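Local structure of cyclopenase asqI (Emericella nidulans, 5YY3) at residues Tyr175-Tyr180 with Arg389-Trp394; Glu292-Asn297 with Gly353-Tyr358. The protein catalyses the zinc-dependent conversion of 4'-methoxycyclopenin into 4'-methoxyviridicatin, a ring contraction in the biosynthesis of the aspoquinolone mycotoxins. All coordinates share one frame; numbering follows the deposited sequence.

Contact 1. Residues Tyr175-Tyr180 with Arg389-Trp394; sequences YWRDDY and RDPCFW
In the helical, hemocyanin-like domain, the end of helix 174-177 meets the start of helix 391-410, where Arg177 bonds to Arg389 and Trp176 touches Trp394. Arg177 makes one of the two direct polar links. Its chain bends at chi3 (-50°), and NE donates to Arg389 O at 3.0 Å. The donor lies above the carbonyl plane, and the N-H...O angle is 141°. The same carbonyl accepts from water 1, which also accepts from Arg177 NH2. Over the guanidinium face sits Pro391, with CG 3.7 Å from Arg177 CZ. Arg177 NH1 bonds to His170 O and Tyr225 OH. This buried cation is held by backbone, side-chain and water oxygens.

The edge of Trp176 is turned toward the face of Trp394 in an offset edge-to-face pair, six-membered ring planes at 61°. Trp176 CZ3 comes within 3.5 Å of Trp394 CH2. Trp394 is close to the zinc site: its side chain is about 7 Å from those of His186 and His218, both zinc ligands. Its NE1 donates to Pro388 O. Asp390 is the N-cap of helix 391-410, and its OD1 accepts from Cys392 N.

A salt bridge joins Asp178 to Arg389, whose extended chain brings NH1 to Asp178 OD1 at 3.0 Å, from above the carboxylate plane. Arg389 also has a polar partner at Met456. Asp178 OD2 bonds to Ser458 OG, and Arg389 NH2 donates to water 2.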
loop_
_atom_site.group_PDB
_atom_site.type_symbol
_atom_site.label_atom_id
_atom_site.label_comp_id
_atom_site.label_asym_id
_atom_site.label_seq_id
_atom_site.Cartn_x
_atom_site.Cartn_y
_atom_site.Cartn_z
ATOM N N TYR A 175 -0.767 13.318 12.723
ATOM C CA TYR A 175 -1.039 14.769 12.622
ATOM C C TYR A 175 -2.160 15.195 13.579
ATOM O O TYR A 175 -2.157 16.290 14.153
ATOM C CB TYR A 175 -1.411 15.182 11.179
ATOM C CG TYR A 175 -2.781 14.696 10.732
ATOM C CD1 TYR A 175 -2.940 13.443 10.135
ATOM C CD2 TYR A 175 -3.914 15.487 10.911
ATOM C CE1 TYR A 175 -4.191 12.995 9.737
ATOM C CE2 TYR A 175 -5.163 15.045 10.529
ATOM C CZ TYR A 175 -5.302 13.800 9.935
ATOM O OH TYR A 175 -6.559 13.363 9.552
ATOM N N TRP A 176 -3.117 14.301 13.752
ATOM C CA TRP A 176 -4.259 14.556 14.593
ATOM C C TRP A 176 -3.885 14.334 16.062
ATOM O O TRP A 176 -4.203 15.158 16.916
ATOM C CB TRP A 176 -5.401 13.640 14.166
ATOM C CG TRP A 176 -6.782 14.070 14.500
ATOM C CD1 TRP A 176 -7.605 14.818 13.724
ATOM C CD2 TRP A 176 -7.546 13.701 15.667
ATOM N NE1 TRP A 176 -8.829 14.962 14.337
ATOM C CE2 TRP A 176 -8.818 14.288 15.526
ATOM C CE3 TRP A 176 -7.271 12.939 16.805
ATOM C CZ2 TRP A 176 -9.820 14.140 16.492
ATOM C CZ3 TRP A 176 -8.274 12.797 17.772
ATOM C CH2 TRP A 176 -9.525 13.400 17.608
ATOM N N ARG A 177 -3.199 13.237 16.361
ATOM C CA ARG A 177 -2.842 12.951 17.761
ATOM C C ARG A 177 -1.779 13.905 18.315
ATOM O O ARG A 177 -1.785 14.218 19.514
ATOM C CB ARG A 177 -2.364 11.511 17.906
ATOM C CG ARG A 177 -3.413 10.450 17.526
ATOM C CD ARG A 177 -2.912 9.048 17.901
ATOM N NE ARG A 177 -1.562 8.836 17.389
ATOM C CZ ARG A 177 -1.260 8.090 16.324
ATOM N NH1 ARG A 177 -2.203 7.437 15.655
ATOM N NH2 ARG A 177 -0.003 7.990 15.934
ATOM N N ASP A 178 -0.876 14.376 17.454
ATOM C CA ASP A 178 0.168 15.307 17.885
ATOM C C ASP A 178 -0.266 16.757 17.785
ATOM O O ASP A 178 0.535 17.660 18.032
ATOM C CB ASP A 178 1.434 15.146 17.050
ATOM C CG ASP A 178 2.187 13.890 17.365
ATOM O OD1 ASP A 178 2.293 13.535 18.541
ATOM O OD2 ASP A 178 2.707 13.262 16.420
ATOM N N ASP A 179 -1.503 16.998 17.380
ATOM C CA ASP A 179 -1.940 18.376 17.220
ATOM C C ASP A 179 -1.718 19.155 18.520
ATOM O O ASP A 179 -2.180 18.746 19.592
ATOM C CB ASP A 179 -3.396 18.440 16.789
ATOM C CG ASP A 179 -3.872 19.854 16.595
ATOM O OD1 ASP A 179 -4.128 20.530 17.610
ATOM O OD2 ASP A 179 -3.990 20.297 15.432
ATOM N N TYR A 180 -0.988 20.261 18.410
ATOM C CA TYR A 180 -0.641 21.067 19.572
ATOM C C TYR A 180 -1.878 21.487 20.350
ATOM O O TYR A 180 -1.890 21.445 21.573
ATOM C CB TYR A 180 0.142 22.339 19.183
ATOM C CG TYR A 180 0.333 23.214 20.401
ATOM C CD1 TYR A 180 1.286 22.883 21.367
ATOM C CD2 TYR A 180 -0.501 24.309 20.647
ATOM C CE1 TYR A 180 1.442 23.641 22.514
ATOM C CE2 TYR A 180 -0.353 25.073 21.798
ATOM C CZ TYR A 180 0.622 24.723 22.727
ATOM O OH TYR A 180 0.793 25.461 23.866
ATOM N N ARG A 389 -1.178 11.625 22.229
ATOM C CA ARG A 389 -0.257 11.331 21.139
ATOM C C ARG A 389 -0.123 9.827 20.908
ATOM O O ARG A 389 0.135 9.374 19.793
ATOM C CB ARG A 389 1.127 11.912 21.422
ATOM C CG ARG A 389 1.157 13.347 21.892
ATOM C CD ARG A 389 2.588 13.757 22.219
ATOM N NE ARG A 389 2.626 15.170 22.556
ATOM C CZ ARG A 389 2.762 16.147 21.665
ATOM N NH1 ARG A 389 2.903 15.854 20.382
ATOM N NH2 ARG A 389 2.765 17.418 22.054
ATOM N N ASP A 390 -0.298 9.062 21.979
ATOM C CA ASP A 390 -0.008 7.627 21.996
ATOM C C ASP A 390 -1.234 6.775 21.612
ATOM O O ASP A 390 -2.295 6.909 22.220
ATOM C CB ASP A 390 0.487 7.263 23.393
ATOM C CG ASP A 390 1.152 5.902 23.460
ATOM O OD1 ASP A 390 0.801 5.013 22.649
ATOM O OD2 ASP A 390 2.013 5.729 24.360
ATOM N N PRO A 391 -1.095 5.904 20.598
ATOM C CA PRO A 391 -2.248 5.089 20.184
ATOM C C PRO A 391 -2.748 4.136 21.269
ATOM O O PRO A 391 -3.927 3.758 21.226
ATOM C CB PRO A 391 -1.711 4.295 18.984
ATOM C CG PRO A 391 -0.583 5.116 18.463
ATOM C CD PRO A 391 0.065 5.697 19.710
ATOM N N CYS A 392 -1.911 3.739 22.227
ATOM C CA CYS A 392 -2.436 2.837 23.259
ATOM C C CYS A 392 -3.522 3.528 24.100
ATOM O O CYS A 392 -4.449 2.873 24.575
ATOM C CB CYS A 392 -1.318 2.284 24.160
ATOM S SG CYS A 392 -0.550 3.417 25.337
ATOM N N PHE A 393 -3.444 4.844 24.271
ATOM C CA PHE A 393 -4.442 5.494 25.108
ATOM C C PHE A 393 -5.786 5.601 24.398
ATOM O O PHE A 393 -6.833 5.645 25.043
ATOM C CB PHE A 393 -3.957 6.864 25.571
ATOM C CG PHE A 393 -2.844 6.784 26.588
ATOM C CD1 PHE A 393 -1.515 6.931 26.209
ATOM C CD2 PHE A 393 -3.119 6.474 27.905
ATOM C CE1 PHE A 393 -0.495 6.838 27.139
ATOM C CE2 PHE A 393 -2.094 6.363 28.846
ATOM C CZ PHE A 393 -0.790 6.549 28.464
ATOM N N TRP A 394 -5.762 5.624 23.068
ATOM C CA TRP A 394 -7.005 5.677 22.313
ATOM C C TRP A 394 -7.680 4.339 22.447
ATOM O O TRP A 394 -8.907 4.264 22.464
ATOM C CB TRP A 394 -6.755 6.071 20.844
ATOM C CG TRP A 394 -6.415 7.523 20.778
ATOM C CD1 TRP A 394 -5.170 8.073 20.783
ATOM C CD2 TRP A 394 -7.340 8.621 20.808
ATOM N NE1 TRP A 394 -5.257 9.447 20.771
ATOM C CE2 TRP A 394 -6.582 9.807 20.784
ATOM C CE3 TRP A 394 -8.738 8.713 20.827
ATOM C CZ2 TRP A 394 -7.174 11.069 20.786
ATOM C CZ3 TRP A 394 -9.322 9.959 20.824
ATOM C CH2 TRP A 394 -8.540 11.126 20.796
HETATM O O HOH W 1 1.721 10.092 17.390
HETATM O O HOH W 2 1.833 18.909 19.822
#

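Contact 2. Residues Glu292-Asn297 with Gly353-Tyr358; sequences EEWRDN and GNLHNY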
loop_
_atom_site.group_PDB
_atom_site.type_symbol
_atom_site.label_atom_id
_atom_site.label_comp_id
_atom_site.label_asym_id
_atom_site.label_seq_id
_atom_site.Cartn_x
_atom_site.Cartn_y
_atom_site.Cartn_z
ATOM N N GLU A 292 -8.767 -6.623 35.973
ATOM C CA GLU A 292 -9.817 -7.420 35.343
ATOM C C GLU A 292 -10.985 -7.653 36.311
ATOM O O GLU A 292 -12.152 -7.555 35.928
ATOM C CB GLU A 292 -9.246 -8.759 34.852
ATOM C CG GLU A 292 -8.091 -8.614 33.875
ATOM C CD GLU A 292 -7.571 -9.936 33.359
ATOM O OE1 GLU A 292 -7.526 -10.891 34.156
ATOM O OE2 GLU A 292 -7.196 -10.020 32.163
ATOM N N GLU A 293 -10.668 -7.951 37.566
ATOM C CA GLU A 293 -11.706 -8.164 38.577
ATOM C C GLU A 293 -12.605 -6.921 38.766
ATOM O O GLU A 293 -13.833 -7.027 38.709
ATOM C CB GLU A 293 -11.067 -8.569 39.896
ATOM C CG GLU A 293 -12.017 -8.474 41.063
ATOM C CD GLU A 293 -11.460 -9.100 42.324
ATOM O OE1 GLU A 293 -10.233 -8.987 42.557
ATOM O OE2 GLU A 293 -12.261 -9.706 43.074
ATOM N N TRP A 294 -11.989 -5.756 38.964
ATOM C CA TRP A 294 -12.701 -4.472 38.975
ATOM C C TRP A 294 -13.613 -4.300 37.751
ATOM O O TRP A 294 -14.798 -3.987 37.889
ATOM C CB TRP A 294 -11.695 -3.309 39.036
ATOM C CG TRP A 294 -10.965 -3.194 40.355
ATOM C CD1 TRP A 294 -11.362 -3.710 41.555
ATOM C CD2 TRP A 294 -9.721 -2.514 40.600
ATOM N NE1 TRP A 294 -10.448 -3.396 42.533
ATOM C CE2 TRP A 294 -9.431 -2.665 41.979
ATOM C CE3 TRP A 294 -8.828 -1.794 39.796
ATOM C CZ2 TRP A 294 -8.282 -2.119 42.569
ATOM C CZ3 TRP A 294 -7.683 -1.247 40.383
ATOM C CH2 TRP A 294 -7.421 -1.415 41.757
ATOM N N ARG A 295 -13.049 -4.516 36.563
ATOM C CA ARG A 295 -13.792 -4.464 35.303
ATOM C C ARG A 295 -14.996 -5.401 35.333
ATOM O O ARG A 295 -16.101 -5.010 34.958
ATOM C CB ARG A 295 -12.885 -4.837 34.121
ATOM C CG ARG A 295 -13.622 -5.032 32.791
ATOM C CD ARG A 295 -12.785 -5.853 31.815
ATOM N NE ARG A 295 -12.718 -7.243 32.249
ATOM C CZ ARG A 295 -11.817 -8.131 31.834
ATOM N NH1 ARG A 295 -10.877 -7.768 30.971
ATOM N NH2 ARG A 295 -11.847 -9.386 32.295
ATOM N N ASP A 296 -14.760 -6.644 35.752
ATOM C CA ASP A 296 -15.812 -7.659 35.796
ATOM C C ASP A 296 -16.928 -7.231 36.732
ATOM O O ASP A 296 -18.104 -7.508 36.487
ATOM C CB ASP A 296 -15.266 -9.006 36.270
ATOM C CG ASP A 296 -14.357 -9.654 35.271
ATOM O OD1 ASP A 296 -14.362 -9.212 34.097
ATOM O OD2 ASP A 296 -13.651 -10.621 35.659
ATOM N N ASN A 297 -16.548 -6.568 37.820
ATOM C CA ASN A 297 -17.517 -6.188 38.831
ATOM C C ASN A 297 -18.345 -4.997 38.355
ATOM O O ASN A 297 -19.560 -4.957 38.563
ATOM C CB ASN A 297 -16.816 -5.885 40.159
ATOM C CG ASN A 297 -16.280 -7.138 40.836
ATOM O OD1 ASN A 297 -16.697 -8.250 40.523
ATOM N ND2 ASN A 297 -15.365 -6.957 41.780
ATOM N N GLY A 353 -12.968 -0.558 42.799
ATOM C CA GLY A 353 -11.613 -0.035 42.691
ATOM C C GLY A 353 -11.430 1.319 42.027
ATOM O O GLY A 353 -12.294 2.204 42.111
ATOM N N ASN A 354 -10.279 1.476 41.374
ATOM C CA ASN A 354 -9.934 2.679 40.616
ATOM C C ASN A 354 -9.437 2.307 39.215
ATOM O O ASN A 354 -8.263 2.503 38.891
ATOM C CB ASN A 354 -8.858 3.491 41.358
ATOM C CG ASN A 354 -8.612 4.842 40.723
ATOM O OD1 ASN A 354 -9.307 5.223 39.779
ATOM N ND2 ASN A 354 -7.651 5.592 41.253
ATOM N N LEU A 355 -10.330 1.764 38.390
ATOM C CA LEU A 355 -9.922 1.117 37.137
ATOM C C LEU A 355 -9.275 2.049 36.103
ATOM O O LEU A 355 -8.294 1.669 35.465
ATOM C CB LEU A 355 -11.126 0.423 36.496
ATOM C CG LEU A 355 -10.866 -0.406 35.246
ATOM C CD1 LEU A 355 -9.740 -1.389 35.503
ATOM C CD2 LEU A 355 -12.124 -1.138 34.851
ATOM N N HIS A 356 -9.823 3.250 35.920
ATOM C CA HIS A 356 -9.315 4.157 34.895
ATOM C C HIS A 356 -7.878 4.552 35.185
ATOM O O HIS A 356 -7.002 4.427 34.325
ATOM C CB HIS A 356 -10.177 5.424 34.782
ATOM C CG HIS A 356 -9.533 6.516 33.981
ATOM N ND1 HIS A 356 -9.152 6.348 32.665
ATOM C CD2 HIS A 356 -9.179 7.782 34.316
ATOM C CE1 HIS A 356 -8.601 7.467 32.221
ATOM N NE2 HIS A 356 -8.608 8.352 33.205
ATOM N N ASN A 357 -7.627 5.023 36.400
ATOM C CA ASN A 357 -6.305 5.564 36.714
ATOM C C ASN A 357 -5.243 4.476 36.934
ATOM O O ASN A 357 -4.074 4.669 36.607
ATOM C CB ASN A 357 -6.396 6.494 37.928
ATOM C CG ASN A 357 -7.261 7.723 37.653
ATOM O OD1 ASN A 357 -6.794 8.716 37.086
ATOM N ND2 ASN A 357 -8.526 7.656 38.045
ATOM N N TYR A 358 -5.627 3.321 37.463
ATOM C CA TYR A 358 -4.650 2.235 37.536
ATOM C C TYR A 358 -4.403 1.680 36.142
ATOM O O TYR A 358 -3.288 1.229 35.824
ATOM C CB TYR A 358 -5.103 1.130 38.488
ATOM C CG TYR A 358 -4.777 1.424 39.925
ATOM C CD1 TYR A 358 -3.462 1.627 40.325
ATOM C CD2 TYR A 358 -5.776 1.478 40.894
ATOM C CE1 TYR A 358 -3.149 1.888 41.652
ATOM C CE2 TYR A 358 -5.472 1.735 42.219
ATOM C CZ TYR A 358 -4.153 1.936 42.589
ATOM O OH TYR A 358 -3.843 2.204 43.901
#
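Trp294, on helix 288-304, lays its indole against the turn at Gly353 and Asn354 that leads into helix 355-367. No hydrogen bond joins the two segments, and the contact is made by packing.

The first kind of contact is CH-pi. Gly353 CA sits over the five-membered ring of Trp294, 3.5 Å from its centroid and 13° off the ring normal. Asn354 N lies over the same face of the indole. Gly353 has a positive phi, which favours glycine. Without a side chain, the Gly353 backbone itself lies on the ring face.

The second kind is aromatic and apolar. Tyr358 meets the outer end of the indole, with CD2 3.4 Å from both CZ3 and CH2 of Trp294. The rings are oblique, their planes 32° apart. The hydroxyl of Tyr358 bonds to Glu78. Leu355 has CG anti to its backbone N (chi1 -175°), and its CD2 rests on Arg295 CA at 3.7 Å and on Arg295 CB. Tyr403 of helix 391-410 touches both Arg295 and Leu355.

Polar groups bond within each segment or to neighbours. Arg295 grips Asp296 side-on: NE and NH2 both donate to OD1, at 3.2 and 3.1 Å, from the same face of the carboxylate. Asp296 OD2 forms a salt bridge with Arg303 of the second subunit, which links this helix to the subunit interface. Asn354 stands at the N-cap position of helix 355-367. Its OD1 accepts from the Asn357 side chain, ND2, in the carbonyl plane, on a lone pair.

The arrangement is helix packing in the hemocyanin-like domain, with a tryptophan laid on Gly353, the positive-phi residue that ends helix 349-352 just before helix 355-367.

How the contacts relate
Both contacts are buried in the same hemocyanin-like domain, and contact 2 is nested in the chain between the two segments of contact 1. Their centres are 24 Å apart, and they do not touch. Contact 1 is nearer the centre of the chain and close to the zinc ligands. Contact 2 lies farther out, beside the second subunit. The chemistry differs accordingly. Contact 1 combines packing with a salt bridge, a hydrogen bond and waters; contact 2 is packing alone. Its Arg295-Asp296 pair lies within one helix, and Asp296 also bonds to Arg303 of the second subunit. Helix 391-410 connects them: it starts in contact 1, and farther along it packs against contact 2.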